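Local coordinates for protein putative drug/sodium antiporter (Escherichia coli, PDB 4Z3N) that probably exports xenobiotic-type molecules across the cell membrane by antiport, as a MATE-family transporter linked to movement of the genotoxin colibactin, at residues 395-404 and 453-463. Numbering follows the deposited sequence.
Sequences YYQAIGKPWY and LLRLSPRLLRW. With CAC (cacodylate ion), chain I.
Lys401 lies over one face of the Trp463 indole. Its NZ makes a cation-pi contact, 3.8 Å from the centroid of the five-membered ring. Lys401 CE adds a CH-pi contact to the same ring. A bend at chi2 (-75°) carries the chain slantwise across the indole. Arg459 CG packs on the opposite face of Trp463.

Several contacts are apolar. Leu454 CD1 sits over the centre of the Tyr395 ring, 3.7 Å from its centroid. Ile399 CD1 meets Trp463 CE3 at 3.9 Å. At the indole rim, Tyr404 CE1 lies 3.6 Å from Trp463 CH2, with the two ring planes 49° apart.

The contact joins the break between helices 382-399 and 402-413 to the C-terminal helix 458-467 of this MATE transporter. Gly400, with positive phi, forms a Schellman motif after the first helix. Ser457 is the N-cap of the last one, its OG accepting from Leu460 N.

Polar groups gather at the outer side. Tyr404 OH is 2.9 Å from Arg459 NH1. Arg462 NH1 and NH2 both donate to O1 of a cacodylate ion, probably from the crystallisation liquor. Trp463 NE1 reaches cacodylate O2 weakly, at 3.5 Å. Deeper in, Tyr395 OH hydrogen-bonds to Thr329.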
ATOM      1  N   TYR A 395     -13.985  -0.901  -1.405  1.00 21.75           N
ATOM      2  CA  TYR A 395     -15.401  -0.549  -1.404  1.00 23.62           C
ATOM      3  C   TYR A 395     -15.990  -0.454   0.019  1.00 26.89           C
ATOM      4  O   TYR A 395     -16.706   0.497   0.363  1.00 27.91           O
ATOM      5  CB  TYR A 395     -16.194  -1.571  -2.246  1.00 23.63           C
ATOM      6  CG  TYR A 395     -17.694  -1.304  -2.321  1.00 24.74           C
ATOM      7  CD1 TYR A 395     -18.549  -1.776  -1.335  1.00 23.07           C
ATOM      8  CD2 TYR A 395     -18.248  -0.580  -3.368  1.00 23.69           C
ATOM      9  CE1 TYR A 395     -19.895  -1.548  -1.380  1.00 20.20           C
ATOM     10  CE2 TYR A 395     -19.609  -0.341  -3.422  1.00 25.39           C
ATOM     11  CZ  TYR A 395     -20.434  -0.829  -2.417  1.00 25.64           C
ATOM     12  OH  TYR A 395     -21.808  -0.618  -2.442  1.00 22.20           O
ATOM     13  N   TYR A 396     -15.695  -1.439   0.849  1.00 26.82           N
ATOM     14  CA  TYR A 396     -16.165  -1.401   2.218  1.00 28.79           C
ATOM     15  C   TYR A 396     -15.499  -0.293   3.038  1.00 28.15           C
ATOM     16  O   TYR A 396     -16.116   0.301   3.920  1.00 32.39           O
ATOM     17  CB  TYR A 396     -15.959  -2.762   2.871  1.00 27.24           C
ATOM     18  CG  TYR A 396     -16.951  -3.766   2.346  1.00 30.43           C
ATOM     19  CD1 TYR A 396     -18.308  -3.632   2.618  1.00 30.25           C
ATOM     20  CD2 TYR A 396     -16.543  -4.825   1.551  1.00 29.76           C
ATOM     21  CE1 TYR A 396     -19.232  -4.540   2.123  1.00 34.80           C
ATOM     22  CE2 TYR A 396     -17.451  -5.735   1.054  1.00 30.45           C
ATOM     23  CZ  TYR A 396     -18.790  -5.599   1.342  1.00 34.27           C
ATOM     24  OH  TYR A 396     -19.674  -6.527   0.841  1.00 35.91           O
ATOM     25  N   GLN A 397     -14.250   0.001   2.736  1.00 22.04           N
ATOM     26  CA  GLN A 397     -13.569   1.101   3.387  1.00 27.01           C
ATOM     27  C   GLN A 397     -14.227   2.415   2.996  1.00 26.14           C
ATOM     28  O   GLN A 397     -14.435   3.297   3.829  1.00 24.81           O
ATOM     29  CB  GLN A 397     -12.089   1.103   3.012  1.00 27.45           C
ATOM     30  CG  GLN A 397     -11.327  -0.083   3.558  1.00 23.20           C
ATOM     31  CD  GLN A 397     -11.014   0.075   5.022  1.00 29.12           C
ATOM     32  OE1 GLN A 397     -11.924   0.157   5.869  1.00 28.69           O
ATOM     33  NE2 GLN A 397      -9.717   0.144   5.339  1.00 28.26           N
ATOM     34  N   ALA A 398     -14.579   2.526   1.723  1.00 25.07           N
ATOM     35  CA  ALA A 398     -15.222   3.726   1.221  1.00 24.37           C
ATOM     36  C   ALA A 398     -16.581   3.957   1.889  1.00 26.69           C
ATOM     37  O   ALA A 398     -16.944   5.107   2.155  1.00 27.23           O
ATOM     38  CB  ALA A 398     -15.367   3.656  -0.300  1.00 21.69           C
ATOM     39  N   ILE A 399     -17.336   2.888   2.155  1.00 22.73           N
ATOM     40  CA  ILE A 399     -18.686   3.061   2.692  1.00 27.49           C
ATOM     41  C   ILE A 399     -18.731   2.951   4.228  1.00 32.40           C
ATOM     42  O   ILE A 399     -19.812   2.992   4.821  1.00 31.04           O
ATOM     43  CB  ILE A 399     -19.706   2.043   2.074  1.00 27.18           C
ATOM     44  CG1 ILE A 399     -19.341   0.605   2.431  1.00 25.33           C
ATOM     45  CG2 ILE A 399     -19.825   2.226   0.548  1.00 25.32           C
ATOM     46  CD1 ILE A 399     -20.511  -0.327   2.389  1.00 21.65           C
ATOM     47  N   GLY A 400     -17.566   2.803   4.866  1.00 28.35           N
ATOM     48  CA  GLY A 400     -17.485   2.796   6.313  1.00 26.83           C
ATOM     49  C   GLY A 400     -17.794   1.473   6.996  1.00 31.90           C
ATOM     50  O   GLY A 400     -18.338   1.454   8.101  1.00 34.65           O
ATOM     51  N   LYS A 401     -17.446   0.363   6.350  1.00 28.18           N
ATOM     52  CA  LYS A 401     -17.713  -0.955   6.903  1.00 28.16           C
ATOM     53  C   LYS A 401     -16.473  -1.865   6.864  1.00 28.30           C
ATOM     54  O   LYS A 401     -16.481  -2.915   6.220  1.00 28.99           O
ATOM     55  CB  LYS A 401     -18.882  -1.595   6.151  1.00 35.08           C
ATOM     56  CG  LYS A 401     -20.173  -0.760   6.187  1.00 34.40           C
ATOM     57  CD  LYS A 401     -20.826  -0.858   7.534  1.00 38.58           C
ATOM     58  CE  LYS A 401     -22.033   0.050   7.653  1.00 35.86           C
ATOM     59  NZ  LYS A 401     -22.731  -0.240   8.937  1.00 35.51           N
ATOM     60  N   PRO A 402     -15.404  -1.463   7.572  1.00 31.83           N
ATOM     61  CA  PRO A 402     -14.095  -2.146   7.555  1.00 31.92           C
ATOM     62  C   PRO A 402     -14.094  -3.633   7.946  1.00 28.45           C
ATOM     63  O   PRO A 402     -13.108  -4.323   7.676  1.00 30.98           O
ATOM     64  CB  PRO A 402     -13.269  -1.339   8.572  1.00 33.67           C
ATOM     65  CG  PRO A 402     -14.282  -0.469   9.340  1.00 29.22           C
ATOM     66  CD  PRO A 402     -15.338  -0.191   8.318  1.00 28.85           C
ATOM     67  N   TRP A 403     -15.159  -4.108   8.575  1.00 26.59           N
ATOM     68  CA  TRP A 403     -15.247  -5.501   8.974  1.00 27.41           C
ATOM     69  C   TRP A 403     -15.129  -6.405   7.753  1.00 30.42           C
ATOM     70  O   TRP A 403     -14.457  -7.446   7.807  1.00 29.03           O
ATOM     71  CB  TRP A 403     -16.555  -5.778   9.726  1.00 28.91           C
ATOM     72  CG  TRP A 403     -16.884  -7.212   9.810  1.00 28.80           C
ATOM     73  CD1 TRP A 403     -17.501  -7.961   8.858  1.00 31.68           C
ATOM     74  CD2 TRP A 403     -16.586  -8.105  10.890  1.00 35.43           C
ATOM     75  NE1 TRP A 403     -17.616  -9.262   9.272  1.00 32.50           N
ATOM     76  CE2 TRP A 403     -17.065  -9.379  10.521  1.00 31.21           C
ATOM     77  CE3 TRP A 403     -15.961  -7.954  12.136  1.00 36.49           C
ATOM     78  CZ2 TRP A 403     -16.954 -10.490  11.349  1.00 29.43           C
ATOM     79  CZ3 TRP A 403     -15.849  -9.071  12.962  1.00 36.10           C
ATOM     80  CH2 TRP A 403     -16.348 -10.319  12.562  1.00 33.70           C
ATOM     81  N   TYR A 404     -15.776  -6.017   6.650  1.00 26.18           N
ATOM     82  CA  TYR A 404     -15.759  -6.849   5.455  1.00 25.38           C
ATOM     83  C   TYR A 404     -14.495  -6.637   4.636  1.00 24.86           C
ATOM     84  O   TYR A 404     -14.091  -7.489   3.858  1.00 27.32           O
ATOM     85  CB  TYR A 404     -17.028  -6.600   4.646  1.00 31.49           C
ATOM     86  CG  TYR A 404     -18.225  -6.973   5.468  1.00 32.97           C
ATOM     87  CD1 TYR A 404     -18.867  -6.020   6.271  1.00 31.17           C
ATOM     88  CD2 TYR A 404     -18.677  -8.289   5.507  1.00 27.42           C
ATOM     89  CE1 TYR A 404     -19.956  -6.365   7.063  1.00 31.00           C
ATOM     90  CE2 TYR A 404     -19.759  -8.648   6.300  1.00 32.55           C
ATOM     91  CZ  TYR A 404     -20.397  -7.679   7.071  1.00 39.24           C
ATOM     92  OH  TYR A 404     -21.468  -8.030   7.857  1.00 37.09           O
ATOM     93  N   LEU A 453     -20.788 -10.980  -2.489  1.00 28.83           N
ATOM     94  CA  LEU A 453     -21.151  -9.872  -1.631  1.00 29.58           C
ATOM     95  C   LEU A 453     -21.388  -8.568  -2.394  1.00 32.86           C
ATOM     96  O   LEU A 453     -22.005  -7.662  -1.868  1.00 36.90           O
ATOM     97  CB  LEU A 453     -20.083  -9.628  -0.559  1.00 27.75           C
ATOM     98  CG  LEU A 453     -19.838 -10.642   0.557  1.00 29.98           C
ATOM     99  CD1 LEU A 453     -18.656 -10.202   1.424  1.00 26.21           C
ATOM    100  CD2 LEU A 453     -21.074 -10.885   1.395  1.00 27.52           C
ATOM    101  N   LEU A 454     -20.901  -8.432  -3.615  1.00 32.44           N
ATOM    102  CA  LEU A 454     -21.034  -7.113  -4.207  1.00 31.80           C
ATOM    103  C   LEU A 454     -22.197  -7.124  -5.172  1.00 29.80           C
ATOM    104  O   LEU A 454     -22.091  -7.439  -6.348  1.00 35.41           O
ATOM    105  CB  LEU A 454     -19.730  -6.678  -4.906  1.00 32.24           C
ATOM    106  CG  LEU A 454     -18.700  -5.868  -4.092  1.00 31.45           C
ATOM    107  CD1 LEU A 454     -19.217  -4.460  -3.790  1.00 27.27           C
ATOM    108  CD2 LEU A 454     -18.238  -6.572  -2.796  1.00 27.77           C
ATOM    109  N   ARG A 455     -23.302  -6.632  -4.678  1.00 34.71           N
ATOM    110  CA  ARG A 455     -24.541  -6.712  -5.407  1.00 42.02           C
ATOM    111  C   ARG A 455     -25.583  -6.085  -4.502  1.00 35.40           C
ATOM    112  O   ARG A 455     -25.346  -5.931  -3.294  1.00 34.68           O
ATOM    113  CB  ARG A 455     -24.873  -8.170  -5.778  1.00 35.51           C
ATOM    114  CG  ARG A 455     -24.921  -9.135  -4.630  1.00 37.22           C
ATOM    115  CD  ARG A 455     -25.553 -10.457  -5.045  1.00 44.41           C
ATOM    116  NE  ARG A 455     -24.573 -11.463  -5.467  1.00 57.94           N
ATOM    117  CZ  ARG A 455     -24.309 -11.797  -6.732  1.00 60.98           C
ATOM    118  NH1 ARG A 455     -24.948 -11.208  -7.740  1.00 50.91           N
ATOM    119  NH2 ARG A 455     -23.401 -12.734  -6.991  1.00 55.43           N
ATOM    120  N   LEU A 456     -26.707  -5.688  -5.079  1.00 33.16           N
ATOM    121  CA  LEU A 456     -27.812  -5.174  -4.273  1.00 31.21           C
ATOM    122  C   LEU A 456     -28.255  -6.195  -3.252  1.00 25.60           C
ATOM    123  O   LEU A 456     -28.376  -7.382  -3.555  1.00 25.85           O
ATOM    124  CB  LEU A 456     -29.000  -4.788  -5.153  1.00 31.10           C
ATOM    125  CG  LEU A 456     -28.764  -3.492  -5.888  1.00 30.50           C
ATOM    126  CD1 LEU A 456     -29.832  -3.299  -6.963  1.00 29.62           C
ATOM    127  CD2 LEU A 456     -28.745  -2.375  -4.836  1.00 31.10           C
ATOM    128  N   SER A 457     -28.473  -5.715  -2.037  1.00 23.44           N
ATOM    129  CA  SER A 457     -29.040  -6.506  -0.956  1.00 25.66           C
ATOM    130  C   SER A 457     -29.857  -5.566  -0.094  1.00 28.67           C
ATOM    131  O   SER A 457     -29.624  -4.358  -0.121  1.00 29.40           O
ATOM    132  CB  SER A 457     -27.954  -7.179  -0.135  1.00 24.69           C
ATOM    133  OG  SER A 457     -27.288  -6.227   0.673  1.00 29.69           O
ATOM    134  N   PRO A 458     -30.843  -6.100   0.643  1.00 31.60           N
ATOM    135  CA  PRO A 458     -31.577  -5.260   1.597  1.00 29.42           C
ATOM    136  C   PRO A 458     -30.636  -4.514   2.549  1.00 31.07           C
ATOM    137  O   PRO A 458     -30.738  -3.285   2.673  1.00 30.42           O
ATOM    138  CB  PRO A 458     -32.432  -6.268   2.362  1.00 27.41           C
ATOM    139  CG  PRO A 458     -32.660  -7.384   1.376  1.00 31.83           C
ATOM    140  CD  PRO A 458     -31.484  -7.414   0.438  1.00 31.70           C
ATOM    141  N   ARG A 459     -29.690  -5.236   3.146  1.00 30.40           N
ATOM    142  CA  ARG A 459     -28.766  -4.662   4.125  1.00 33.12           C
ATOM    143  C   ARG A 459     -27.924  -3.530   3.549  1.00 34.19           C
ATOM    144  O   ARG A 459     -27.776  -2.462   4.167  1.00 33.30           O
ATOM    145  CB  ARG A 459     -27.847  -5.744   4.670  1.00 39.27           C
ATOM    146  CG  ARG A 459     -26.824  -5.249   5.647  1.00 38.35           C
ATOM    147  CD  ARG A 459     -25.688  -6.204   5.693  1.00 40.01           C
ATOM    148  NE  ARG A 459     -25.704  -7.039   6.887  1.00 46.55           N
ATOM    149  CZ  ARG A 459     -24.815  -8.000   7.127  1.00 49.76           C
ATOM    150  NH1 ARG A 459     -23.850  -8.249   6.247  1.00 50.20           N
ATOM    151  NH2 ARG A 459     -24.893  -8.717   8.237  1.00 56.00           N
ATOM    152  N   LEU A 460     -27.368  -3.762   2.364  1.00 29.99           N
ATOM    153  CA  LEU A 460     -26.585  -2.727   1.691  1.00 29.11           C
ATOM    154  C   LEU A 460     -27.408  -1.437   1.462  1.00 29.30           C
ATOM    155  O   LEU A 460     -26.914  -0.338   1.691  1.00 25.11           O
ATOM    156  CB  LEU A 460     -26.032  -3.258   0.369  1.00 20.96           C
ATOM    157  CG  LEU A 460     -25.173  -2.186  -0.268  1.00 24.76           C
ATOM    158  CD1 LEU A 460     -23.888  -1.954   0.544  1.00 19.42           C
ATOM    159  CD2 LEU A 460     -24.911  -2.477  -1.740  1.00 22.30           C
ATOM    160  N   LEU A 461     -28.664  -1.588   1.032  1.00 30.09           N
ATOM    161  CA  LEU A 461     -29.605  -0.465   0.906  1.00 29.83           C
ATOM    162  C   LEU A 461     -30.010   0.144   2.262  1.00 30.44           C
ATOM    163  O   LEU A 461     -30.052   1.357   2.411  1.00 31.18           O
ATOM    164  CB  LEU A 461     -30.854  -0.903   0.146  1.00 29.59           C
ATOM    165  CG  LEU A 461     -30.657  -1.184  -1.344  1.00 30.13           C
ATOM    166  CD1 LEU A 461     -32.016  -1.357  -1.974  1.00 34.21           C
ATOM    167  CD2 LEU A 461     -29.883  -0.074  -2.046  1.00 26.34           C
ATOM    168  N   ARG A 462     -30.291  -0.684   3.259  1.00 30.67           N
ATOM    169  CA  ARG A 462     -30.467  -0.136   4.597  1.00 34.26           C
ATOM    170  C   ARG A 462     -29.252   0.677   5.084  1.00 33.80           C
ATOM    171  O   ARG A 462     -29.428   1.731   5.697  1.00 31.99           O
ATOM    172  CB  ARG A 462     -30.762  -1.231   5.611  1.00 31.99           C
ATOM    173  CG  ARG A 462     -31.393  -0.658   6.848  1.00 38.33           C
ATOM    174  CD  ARG A 462     -30.918  -1.296   8.113  1.00 42.73           C
ATOM    175  NE  ARG A 462     -30.700  -2.730   7.989  1.00 50.54           N
ATOM    176  CZ  ARG A 462     -29.710  -3.360   8.611  1.00 50.01           C
ATOM    177  NH1 ARG A 462     -28.879  -2.659   9.367  1.00 44.86           N
ATOM    178  NH2 ARG A 462     -29.542  -4.671   8.470  1.00 53.65           N
ATOM    179  N   TRP A 463     -28.037   0.187   4.823  1.00 30.83           N
ATOM    180  CA  TRP A 463     -26.815   0.874   5.273  1.00 34.38           C
ATOM    181  C   TRP A 463     -26.712   2.308   4.746  1.00 34.15           C
ATOM    182  O   TRP A 463     -26.301   3.221   5.468  1.00 31.63           O
ATOM    183  CB  TRP A 463     -25.565   0.100   4.842  1.00 35.69           C
ATOM    184  CG  TRP A 463     -25.193  -1.047   5.703  1.00 31.54           C
ATOM    185  CD1 TRP A 463     -25.750  -1.392   6.894  1.00 35.80           C
ATOM    186  CD2 TRP A 463     -24.179  -2.012   5.436  1.00 29.60           C
ATOM    187  NE1 TRP A 463     -25.144  -2.516   7.391  1.00 34.46           N
ATOM    188  CE2 TRP A 463     -24.171  -2.916   6.515  1.00 40.35           C
ATOM    189  CE3 TRP A 463     -23.268  -2.196   4.397  1.00 29.84           C
ATOM    190  CZ2 TRP A 463     -23.279  -3.997   6.582  1.00 39.30           C
ATOM    191  CZ3 TRP A 463     -22.382  -3.268   4.468  1.00 31.13           C
ATOM    192  CH2 TRP A 463     -22.397  -4.152   5.550  1.00 29.45           C
TER
HETATM  193 AS   CAC I 508     -26.176  -4.316  10.831  1.00 84.84          AS
HETATM  194  O1  CAC I 508     -27.250  -5.007   9.789  1.00 62.46           O
HETATM  195  O2  CAC I 508     -24.559  -4.511  10.159  1.00 70.74           O
HETATM  196  C1  CAC I 508     -26.542  -2.432  11.088  1.00 49.07           C
HETATM  197  C2  CAC I 508     -26.256  -5.207  12.539  1.00 78.23           C